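Local coordinates for TnpArep for protein (Escherichia coli, PDB 4ER8) that binds REP hairpin DNA and, as an HUH-type tyrosine transposase, cleaves and recombines the bacterial interspersed mosaic elements that carry REP sequences, at residues Y115-P120 / P133-H138. Sequence-based numbering, arbitrary orientation.
Sequences YIYINP and PFSTFH. With NI (nickel (II) ion), chain C.
Y117 reaches out from helix 106-122 and lays its ring against the turn that leads into helix 137-142, where F137 and T136 meet it on different parts of the ring. F137 does the larger share. Its CA sits over one face of the tyrosine, 3.9 Å from the ring centroid and 20° off the normal, a CH-pi contact made by the backbone itself. From there CG runs anti to the backbone N (chi1 179°), which carries the phenyl ring back toward the root of the tyrosine: F137 CD1 lies 3.7 Å from Y117 CG, and CB packs on Y117 CD2. The two rings form an edge-to-face pair, the phenylalanine giving its edge to the tyrosine's face, with planes at 63° and centroids 5.5 Å apart.

T136 comes at the far end of the tyrosine, near the ring plane, its side chain crossing at about a right angle. T136 OG1 is placed to donate to Y117 OH, although the modelled 2.4 Å is too short to be taken literally at this resolution. Both oxygens have further partners, since Y117 OH also bonds D140 and T136 OG1 bonds the backbone N of W53 on strand 49-55. Just before the helix, S135 OG accepts from F137 N at 3.1 Å, an ST turn at the start of helix 137-142.

Two residues beyond Y117 on the same helix, N119 uses OD1 to bind the nickel ion at 2.2 Å, alongside H59, H61, H123 and E161. If T136 does give its proton to the buried phenol, Y117 probably passes its own to the D140 carboxylate, so that a polar link between helix 106-122, helix 137-142 and strand 49-55 finishes an otherwise largely apolar contact.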
loop_
_atom_site.group_PDB
_atom_site.type_symbol
_atom_site.label_atom_id
_atom_site.label_comp_id
_atom_site.label_asym_id
_atom_site.label_seq_id
_atom_site.Cartn_x
_atom_site.Cartn_y
_atom_site.Cartn_z
ATOM N N TYR A 115 -0.620 0.808 -11.141
ATOM C CA TYR A 115 -1.885 0.881 -10.467
ATOM C C TYR A 115 -1.706 1.672 -9.185
ATOM O O TYR A 115 -2.581 2.463 -8.791
ATOM C CB TYR A 115 -2.372 -0.499 -10.091
ATOM C CG TYR A 115 -3.772 -0.427 -9.537
ATOM C CD1 TYR A 115 -4.887 -0.662 -10.353
ATOM C CD2 TYR A 115 -3.998 -0.108 -8.201
ATOM C CE1 TYR A 115 -6.179 -0.622 -9.837
ATOM C CE2 TYR A 115 -5.308 -0.071 -7.669
ATOM C CZ TYR A 115 -6.382 -0.323 -8.498
ATOM O OH TYR A 115 -7.663 -0.227 -7.989
ATOM N N ILE A 116 -0.576 1.445 -8.516
ATOM C CA ILE A 116 -0.383 2.143 -7.299
ATOM C C ILE A 116 -0.294 3.646 -7.553
ATOM O O ILE A 116 -1.082 4.397 -6.973
ATOM C CB ILE A 116 0.792 1.604 -6.508
ATOM C CG1 ILE A 116 0.340 0.319 -5.786
ATOM C CG2 ILE A 116 1.271 2.686 -5.532
ATOM C CD1 ILE A 116 1.400 -0.683 -5.532
ATOM N N TYR A 117 0.610 4.057 -8.449
ATOM C CA TYR A 117 0.852 5.473 -8.691
ATOM C C TYR A 117 -0.322 6.182 -9.373
ATOM O O TYR A 117 -0.504 7.380 -9.176
ATOM C CB TYR A 117 2.193 5.730 -9.430
ATOM C CG TYR A 117 3.404 5.203 -8.661
ATOM C CD1 TYR A 117 4.465 4.550 -9.315
ATOM C CD2 TYR A 117 3.472 5.320 -7.267
ATOM C CE1 TYR A 117 5.558 4.040 -8.583
ATOM C CE2 TYR A 117 4.552 4.830 -6.548
ATOM C CZ TYR A 117 5.580 4.181 -7.201
ATOM O OH TYR A 117 6.639 3.696 -6.448
ATOM N N ILE A 118 -1.111 5.458 -10.160
ATOM C CA ILE A 118 -2.316 6.019 -10.767
ATOM C C ILE A 118 -3.460 6.190 -9.784
ATOM O O ILE A 118 -4.414 6.919 -10.028
ATOM C CB ILE A 118 -2.807 5.141 -11.907
ATOM C CG1 ILE A 118 -2.007 5.452 -13.162
ATOM C CG2 ILE A 118 -4.261 5.377 -12.213
ATOM C CD1 ILE A 118 -1.986 4.264 -14.144
ATOM N N ASN A 119 -3.379 5.496 -8.671
ATOM C CA ASN A 119 -4.536 5.393 -7.822
ATOM C C ASN A 119 -5.115 6.764 -7.390
ATOM O O ASN A 119 -6.330 6.996 -7.479
ATOM C CB ASN A 119 -4.210 4.537 -6.622
ATOM C CG ASN A 119 -5.350 3.731 -6.204
ATOM O OD1 ASN A 119 -5.638 3.608 -5.013
ATOM N ND2 ASN A 119 -6.045 3.158 -7.180
ATOM N N PRO A 120 -4.238 7.683 -6.946
ATOM C CA PRO A 120 -4.791 8.969 -6.464
ATOM C C PRO A 120 -5.699 9.587 -7.508
ATOM O O PRO A 120 -6.628 10.356 -7.173
ATOM C CB PRO A 120 -3.559 9.814 -6.247
ATOM C CG PRO A 120 -2.499 8.776 -5.815
ATOM C CD PRO A 120 -2.801 7.528 -6.644
ATOM N N PRO A 133 1.564 13.930 -3.340
ATOM C CA PRO A 133 2.818 13.790 -2.598
ATOM C C PRO A 133 2.907 12.554 -1.744
ATOM O O PRO A 133 3.988 12.202 -1.297
ATOM C CB PRO A 133 2.823 15.012 -1.684
ATOM C CG PRO A 133 1.387 15.418 -1.562
ATOM C CD PRO A 133 0.802 15.120 -2.911
ATOM N N PHE A 134 1.778 11.906 -1.499
ATOM C CA PHE A 134 1.736 10.837 -0.503
ATOM C C PHE A 134 2.028 9.479 -1.117
ATOM O O PHE A 134 1.192 8.571 -1.047
ATOM C CB PHE A 134 0.369 10.825 0.186
ATOM C CG PHE A 134 0.088 12.059 0.977
ATOM C CD1 PHE A 134 -0.908 12.941 0.579
ATOM C CD2 PHE A 134 0.842 12.365 2.111
ATOM C CE1 PHE A 134 -1.169 14.123 1.296
ATOM C CE2 PHE A 134 0.597 13.549 2.857
ATOM C CZ PHE A 134 -0.406 14.431 2.438
ATOM N N SER A 135 3.195 9.323 -1.724
ATOM C CA SER A 135 3.545 8.044 -2.317
ATOM C C SER A 135 5.032 7.937 -2.606
ATOM O O SER A 135 5.759 8.906 -2.438
ATOM C CB SER A 135 2.790 7.868 -3.610
ATOM O OG SER A 135 3.349 8.697 -4.580
ATOM N N THR A 136 5.472 6.771 -3.066
ATOM C CA THR A 136 6.846 6.587 -3.466
ATOM C C THR A 136 7.102 6.988 -4.939
ATOM O O THR A 136 8.186 6.712 -5.508
ATOM C CB THR A 136 7.252 5.152 -3.293
ATOM O OG1 THR A 136 6.440 4.324 -4.145
ATOM C CG2 THR A 136 7.083 4.768 -1.849
ATOM N N PHE A 137 6.106 7.627 -5.557
ATOM C CA PHE A 137 6.249 8.021 -6.958
ATOM C C PHE A 137 7.468 8.903 -7.142
ATOM O O PHE A 137 8.347 8.604 -7.933
ATOM C CB PHE A 137 5.015 8.732 -7.451
ATOM C CG PHE A 137 5.113 9.182 -8.875
ATOM C CD1 PHE A 137 5.116 8.248 -9.925
ATOM C CD2 PHE A 137 5.146 10.541 -9.187
ATOM C CE1 PHE A 137 5.166 8.666 -11.257
ATOM C CE2 PHE A 137 5.213 10.967 -10.513
ATOM C CZ PHE A 137 5.219 10.027 -11.542
ATOM N N HIS A 138 7.502 9.994 -6.390
ATOM C CA HIS A 138 8.684 10.887 -6.289
ATOM C C HIS A 138 9.990 10.188 -5.872
ATOM O O HIS A 138 11.008 10.421 -6.482
ATOM C CB HIS A 138 8.326 12.068 -5.399
ATOM C CG HIS A 138 7.011 12.678 -5.774
ATOM N ND1 HIS A 138 6.898 13.702 -6.697
ATOM C CD2 HIS A 138 5.743 12.359 -5.408
ATOM C CE1 HIS A 138 5.621 14.012 -6.857
ATOM N NE2 HIS A 138 4.900 13.215 -6.083
HETATM NI NI NI C . -7.304 2.603 -4.068
#